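Local structure of GCN5-related N-acetyltransferase (Anabaena variabilis, 2OZG) at residues Q176-Y181 with S389-D394; Q70-Q75 with W286-V291. The protein binds coenzyme A and probably transfers the acetyl group of acetyl-CoA to amines, perhaps those of aminoglycosides, as a member of the GNAT acetyltransferase family. One frame throughout, in Å; residues are numbered along the deposited sequence.

Contact 1: residues Q176-Y181 with S389-D394; sequences QLTHGY and SPWMID
Residues 176-181 and 389-394 run close together where Gly180 faces Pro390 and Tyr181 faces Met392, with CA atoms of the second pair 4.6 Å apart, and one direct backbone bond joins them. Trp391 N donates to His179 O over 3.1 Å. The same oxygen receives a hydrogen bond from a water that also donates to Ser389 O, and Pro390 CA adds a CA-H...O contact, so His179 O is gripped by three partners. Thr178 to Tyr181 form a type II beta turn closed by Tyr181 N to Thr178 O. At Gly180 a CB would collide with Trp391 O, and at phi 108° it would also be jammed against the carbonyl O of His179.

The main side-chain contact is T-shaped. Tyr181 brings its edge to one face of the Trp391 indole, the planes 81° apart, and CE1 stands over the rim of the six-membered ring, 3.6 Å from CH2. The CB of Trp391 starts away from the turn, but with CG between the backbone N and the carbonyl carbon (chi1 70°) the indole comes back toward it. Farther along the same indole, Thr178 CG2 packs 3.3 Å from NE1. Beyond the tyrosine ring, Ile393 CB packs 3.4 Å from the phenolic OH, whose hydrogen-bond partner is Gln174 NE2 of helix 165-177. The selenomethionine Met392 bends at its last torsion, and its CE comes 3.7 Å from Gly180 O.

This buried contact packs the loop after helix 375-385 of the sterol-carrier-like domain against the turn that follows helix 165-177, consistent with the two GNAT regions plus sterol-carrier domain of Eis-like acetyltransferases.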
loop_
_atom_site.group_PDB
_atom_site.type_symbol
_atom_site.label_atom_id
_atom_site.label_comp_id
_atom_site.label_asym_id
_atom_site.label_seq_id
_atom_site.Cartn_x
_atom_site.Cartn_y
_atom_site.Cartn_z
ATOM N N GLN A 176 41.177 -3.028 -8.165
ATOM C CA GLN A 176 42.200 -4.065 -8.240
ATOM C C GLN A 176 42.029 -5.051 -7.104
ATOM O O GLN A 176 42.331 -6.223 -7.272
ATOM C CB GLN A 176 43.575 -3.429 -8.267
ATOM C CG GLN A 176 44.737 -4.410 -8.540
ATOM C CD GLN A 176 45.199 -5.170 -7.307
ATOM O OE1 GLN A 176 45.219 -4.625 -6.213
ATOM N NE2 GLN A 176 45.618 -6.425 -7.491
ATOM N N LEU A 177 41.487 -4.581 -5.977
ATOM C CA LEU A 177 41.259 -5.415 -4.761
ATOM C C LEU A 177 39.947 -6.152 -4.690
ATOM O O LEU A 177 39.763 -7.029 -3.828
ATOM C CB LEU A 177 41.364 -4.537 -3.498
ATOM C CG LEU A 177 42.734 -3.954 -3.210
ATOM C CD1 LEU A 177 42.663 -2.955 -2.090
ATOM C CD2 LEU A 177 43.736 -5.041 -2.891
ATOM N N THR A 178 39.032 -5.836 -5.601
ATOM C CA THR A 178 37.702 -6.394 -5.584
ATOM C C THR A 178 37.475 -7.286 -6.806
ATOM O O THR A 178 37.499 -6.831 -7.972
ATOM C CB THR A 178 36.672 -5.258 -5.551
ATOM O OG1 THR A 178 37.075 -4.246 -4.577
ATOM C CG2 THR A 178 35.325 -5.807 -5.202
ATOM N N HIS A 179 37.309 -8.560 -6.525
ATOM C CA HIS A 179 37.119 -9.642 -7.516
ATOM C C HIS A 179 35.801 -9.355 -8.237
ATOM O O HIS A 179 34.709 -9.274 -7.604
ATOM C CB HIS A 179 37.132 -10.965 -6.745
ATOM C CG HIS A 179 37.270 -12.217 -7.565
ATOM N ND1 HIS A 179 38.337 -12.461 -8.400
ATOM C CD2 HIS A 179 36.544 -13.367 -7.544
ATOM C CE1 HIS A 179 38.230 -13.677 -8.902
ATOM N NE2 HIS A 179 37.152 -14.249 -8.402
ATOM N N GLY A 180 35.934 -9.041 -9.537
ATOM C CA GLY A 180 34.777 -8.692 -10.363
ATOM C C GLY A 180 34.612 -7.228 -10.770
ATOM O O GLY A 180 33.802 -6.951 -11.668
ATOM N N TYR A 181 35.366 -6.309 -10.148
ATOM C CA TYR A 181 35.231 -4.883 -10.408
ATOM C C TYR A 181 35.662 -4.548 -11.788
ATOM O O TYR A 181 36.552 -5.190 -12.389
ATOM C CB TYR A 181 36.022 -3.980 -9.409
ATOM C CG TYR A 181 35.227 -3.090 -8.468
ATOM C CD1 TYR A 181 34.190 -3.586 -7.678
ATOM C CD2 TYR A 181 35.559 -1.741 -8.325
ATOM C CE1 TYR A 181 33.479 -2.734 -6.789
ATOM C CE2 TYR A 181 34.898 -0.915 -7.417
ATOM C CZ TYR A 181 33.858 -1.425 -6.630
ATOM O OH TYR A 181 33.161 -0.608 -5.778
ATOM N N SER A 389 33.396 -13.398 -3.178
ATOM C CA SER A 389 32.216 -13.438 -4.001
ATOM C C SER A 389 32.269 -12.268 -4.996
ATOM O O SER A 389 32.429 -11.092 -4.600
ATOM C CB SER A 389 30.939 -13.389 -3.154
ATOM O OG SER A 389 29.816 -13.816 -3.928
ATOM N N PRO A 390 32.122 -12.581 -6.289
ATOM C CA PRO A 390 32.288 -11.508 -7.287
ATOM C C PRO A 390 31.193 -10.486 -7.369
ATOM O O PRO A 390 30.024 -10.834 -7.429
ATOM C CB PRO A 390 32.407 -12.280 -8.581
ATOM C CG PRO A 390 31.638 -13.600 -8.312
ATOM C CD PRO A 390 31.790 -13.888 -6.904
ATOM N N TRP A 391 31.565 -9.206 -7.440
ATOM C CA TRP A 391 30.556 -8.191 -7.614
ATOM C C TRP A 391 31.159 -6.974 -8.281
ATOM O O TRP A 391 32.363 -6.910 -8.470
ATOM C CB TRP A 391 29.915 -7.878 -6.250
ATOM C CG TRP A 391 30.861 -7.125 -5.270
ATOM C CD1 TRP A 391 31.883 -7.666 -4.512
ATOM C CD2 TRP A 391 30.856 -5.708 -4.958
ATOM N NE1 TRP A 391 32.482 -6.679 -3.767
ATOM C CE2 TRP A 391 31.855 -5.485 -4.004
ATOM C CE3 TRP A 391 30.064 -4.627 -5.355
ATOM C CZ2 TRP A 391 32.114 -4.228 -3.485
ATOM C CZ3 TRP A 391 30.333 -3.388 -4.832
ATOM C CH2 TRP A 391 31.330 -3.200 -3.906
HETATM N N MSE A 392 30.304 -6.074 -8.750
HETATM C CA MSE A 392 30.733 -4.817 -9.267
HETATM C C MSE A 392 29.739 -3.802 -8.747
HETATM O O MSE A 392 28.572 -4.138 -8.462
HETATM C CB MSE A 392 30.758 -4.716 -10.772
HETATM C CG MSE A 392 29.386 -4.651 -11.466
HETATM SE SE MSE A 392 29.688 -4.536 -13.381
HETATM C CE MSE A 392 30.820 -5.972 -13.627
ATOM N N ILE A 393 30.188 -2.551 -8.711
ATOM C CA ILE A 393 29.340 -1.441 -8.229
ATOM C C ILE A 393 28.572 -0.801 -9.376
ATOM O O ILE A 393 27.585 -0.079 -9.193
ATOM C CB ILE A 393 30.207 -0.416 -7.491
ATOM C CG1 ILE A 393 29.339 0.474 -6.558
ATOM C CG2 ILE A 393 31.064 0.446 -8.497
ATOM C CD1 ILE A 393 30.153 1.196 -5.528
ATOM N N ASP A 394 28.966 -1.152 -10.560
ATOM C CA ASP A 394 28.469 -0.503 -11.761
ATOM C C ASP A 394 27.393 -1.291 -12.522
ATOM O O ASP A 394 27.321 -2.505 -12.536
ATOM C CB ASP A 394 29.650 -0.276 -12.721
ATOM C CG ASP A 394 30.646 0.701 -12.211
ATOM O OD1 ASP A 394 30.258 1.801 -11.796
ATOM O OD2 ASP A 394 31.846 0.392 -12.291
HETATM O O HOH W 1 34.570 -9.495 -4.871
#

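Contact 2: residues Q70-Q75 with W286-V291; sequences QWWGGQ and WMLRIV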
loop_
_atom_site.group_PDB
_atom_site.type_symbol
_atom_site.label_atom_id
_atom_site.label_comp_id
_atom_site.label_asym_id
_atom_site.label_seq_id
_atom_site.Cartn_x
_atom_site.Cartn_y
_atom_site.Cartn_z
ATOM N N GLN A 70 38.300 -5.945 -16.540
ATOM C CA GLN A 70 37.653 -6.433 -15.328
ATOM C C GLN A 70 38.738 -7.045 -14.437
ATOM O O GLN A 70 39.598 -7.781 -14.927
ATOM C CB GLN A 70 36.601 -7.496 -15.657
ATOM C CG GLN A 70 35.598 -7.651 -14.569
ATOM C CD GLN A 70 34.405 -8.423 -14.938
ATOM O OE1 GLN A 70 34.448 -9.273 -15.828
ATOM N NE2 GLN A 70 33.311 -8.233 -14.157
ATOM N N TRP A 71 38.678 -6.747 -13.137
ATOM C CA TRP A 71 39.676 -7.256 -12.200
ATOM C C TRP A 71 39.317 -8.644 -11.605
ATOM O O TRP A 71 38.379 -8.743 -10.826
ATOM C CB TRP A 71 39.922 -6.218 -11.117
ATOM C CG TRP A 71 40.473 -4.924 -11.640
ATOM C CD1 TRP A 71 39.738 -3.817 -11.984
ATOM C CD2 TRP A 71 41.845 -4.570 -11.881
ATOM N NE1 TRP A 71 40.546 -2.831 -12.425
ATOM C CE2 TRP A 71 41.847 -3.253 -12.382
ATOM C CE3 TRP A 71 43.067 -5.220 -11.704
ATOM C CZ2 TRP A 71 43.039 -2.561 -12.689
ATOM C CZ3 TRP A 71 44.223 -4.567 -12.068
ATOM C CH2 TRP A 71 44.213 -3.258 -12.533
ATOM N N TRP A 72 40.070 -9.693 -11.973
ATOM C CA TRP A 72 39.837 -11.062 -11.485
ATOM C C TRP A 72 41.139 -11.535 -10.835
ATOM O O TRP A 72 42.194 -11.561 -11.489
ATOM C CB TRP A 72 39.439 -12.020 -12.640
ATOM C CG TRP A 72 38.108 -11.658 -13.318
ATOM C CD1 TRP A 72 37.910 -11.030 -14.545
ATOM C CD2 TRP A 72 36.820 -11.794 -12.722
ATOM N NE1 TRP A 72 36.543 -10.875 -14.766
ATOM C CE2 TRP A 72 35.870 -11.326 -13.645
ATOM C CE3 TRP A 72 36.377 -12.359 -11.501
ATOM C CZ2 TRP A 72 34.514 -11.357 -13.367
ATOM C CZ3 TRP A 72 35.067 -12.351 -11.212
ATOM C CH2 TRP A 72 34.134 -11.861 -12.133
ATOM N N GLY A 73 41.048 -11.903 -9.570
ATOM C CA GLY A 73 42.161 -12.326 -8.781
ATOM C C GLY A 73 43.260 -11.258 -8.787
ATOM O O GLY A 73 44.428 -11.576 -8.743
ATOM N N GLY A 74 42.861 -10.005 -8.912
ATOM C CA GLY A 74 43.775 -8.894 -8.866
ATOM C C GLY A 74 44.538 -8.577 -10.116
ATOM O O GLY A 74 45.465 -7.780 -10.058
ATOM N N GLN A 75 44.163 -9.196 -11.232
ATOM C CA GLN A 75 44.774 -8.939 -12.522
ATOM C C GLN A 75 43.703 -8.365 -13.420
ATOM O O GLN A 75 42.540 -8.751 -13.332
ATOM C CB GLN A 75 45.266 -10.246 -13.119
ATOM C CG GLN A 75 46.400 -10.913 -12.323
ATOM C CD GLN A 75 47.647 -10.070 -12.246
ATOM O OE1 GLN A 75 48.128 -9.531 -13.251
ATOM N NE2 GLN A 75 48.168 -9.932 -11.053
ATOM N N TRP A 286 24.801 -10.289 -13.005
ATOM C CA TRP A 286 25.308 -10.097 -14.312
ATOM C C TRP A 286 25.904 -11.389 -14.848
ATOM O O TRP A 286 26.236 -12.330 -14.088
ATOM C CB TRP A 286 26.297 -8.930 -14.373
ATOM C CG TRP A 286 27.200 -8.759 -13.226
ATOM C CD1 TRP A 286 26.964 -7.995 -12.107
ATOM C CD2 TRP A 286 28.516 -9.279 -13.077
ATOM N NE1 TRP A 286 28.054 -8.049 -11.266
ATOM C CE2 TRP A 286 29.039 -8.767 -11.867
ATOM C CE3 TRP A 286 29.321 -10.136 -13.853
ATOM C CZ2 TRP A 286 30.325 -9.075 -11.416
ATOM C CZ3 TRP A 286 30.586 -10.417 -13.419
ATOM C CH2 TRP A 286 31.080 -9.887 -12.198
HETATM N N MSE A 287 26.085 -11.414 -16.163
HETATM C CA MSE A 287 26.538 -12.586 -16.816
HETATM C C MSE A 287 27.826 -12.376 -17.491
HETATM O O MSE A 287 28.152 -11.260 -17.906
HETATM C CB MSE A 287 25.503 -12.974 -17.830
HETATM C CG MSE A 287 24.181 -13.448 -17.261
HETATM SE SE MSE A 287 22.958 -14.109 -18.671
HETATM C CE MSE A 287 22.337 -15.799 -17.823
ATOM N N LEU A 288 28.541 -13.470 -17.686
ATOM C CA LEU A 288 29.866 -13.453 -18.341
ATOM C C LEU A 288 29.960 -14.529 -19.421
ATOM O O LEU A 288 29.430 -15.625 -19.266
ATOM C CB LEU A 288 30.954 -13.720 -17.274
ATOM C CG LEU A 288 32.426 -13.608 -17.754
ATOM C CD1 LEU A 288 33.349 -12.827 -16.835
ATOM C CD2 LEU A 288 33.008 -15.010 -18.064
ATOM N N ARG A 289 30.638 -14.196 -20.514
ATOM C CA ARG A 289 30.905 -15.131 -21.555
ATOM C C ARG A 289 32.415 -15.319 -21.614
ATOM O O ARG A 289 33.182 -14.335 -21.702
ATOM C CB ARG A 289 30.386 -14.603 -22.904
ATOM C CG ARG A 289 29.815 -15.736 -23.851
ATOM C CD ARG A 289 30.828 -16.681 -24.442
ATOM N NE ARG A 289 30.135 -17.626 -25.324
ATOM C CZ ARG A 289 30.728 -18.602 -25.990
ATOM N NH1 ARG A 289 32.042 -18.796 -25.879
ATOM N NH2 ARG A 289 30.004 -19.422 -26.722
ATOM N N ILE A 290 32.859 -16.560 -21.517
ATOM C CA ILE A 290 34.272 -16.875 -21.785
ATOM C C ILE A 290 34.417 -16.907 -23.293
ATOM O O ILE A 290 33.959 -17.829 -23.955
ATOM C CB ILE A 290 34.668 -18.224 -21.188
ATOM C CG1 ILE A 290 34.422 -18.218 -19.668
ATOM C CG2 ILE A 290 36.110 -18.609 -21.601
ATOM C CD1 ILE A 290 35.478 -17.552 -18.792
ATOM N N VAL A 291 35.018 -15.863 -23.843
ATOM C CA VAL A 291 35.187 -15.748 -25.278
ATOM C C VAL A 291 36.391 -16.578 -25.790
ATOM O O VAL A 291 36.327 -17.229 -26.857
ATOM C CB VAL A 291 35.340 -14.274 -25.684
ATOM C CG1 VAL A 291 35.583 -14.142 -27.198
ATOM C CG2 VAL A 291 34.104 -13.468 -25.260
#
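Gln70 and Trp72 meet Trp286 and Leu288 where the beta-hairpin of strands 58-72 and 75-87, closed by a type I' turn, packs against strand 279-290. The two short strand segments cross at 80° and exchange no hydrogen bond. Gln70 CB points toward strand 286-290. CG, anti to the backbone N (chi1 -159°), carries the extended chain onward past Tyr181 O, and CD opens into an amide whose two ends have different tasks. OE1 accepts Trp72 NE1 over 2.8 Å, the donor standing above the carbonyl plane, and touches Leu288 CD1 at 3.9 Å. NE2 donates to Gly180 O and also comes 3.4 Å from Trp286 CH2, amide and indole meeting tip to tip with their planes 40° apart. Leu288 CD1 also packs on Trp72 CZ2. An alanine in place of Trp72 would probably leave Gln70 OE1 without its indole donor and open a gap beside Trp286 and Leu288. The two indoles reach toward each other, Trp72 CH2 lying 3.6 Å from Trp286 CH2, at the edge of the Trp286 ring and near its plane.

In the fold
The centres of contact 1 and contact 2 lie about 9 Å apart, and their segments alternate along the chain: 70-75, 176-181, 286-291, then 389-394. They touch directly at Gln70 and Trp71; Trp71 N and O make probable backbone hydrogen bonds with Tyr181 O and Gly180 N, where strand 182-183 joins strand 58-72 in antiparallel pairing. Met392 CE also packs on Gln70 NE2. Parts of both GNAT regions and of the sterol-carrier-like domain thus gather near the middle of the chain. Both contacts lie away from the coenzyme A site, and each brings together segments more than two hundred residues apart in sequence.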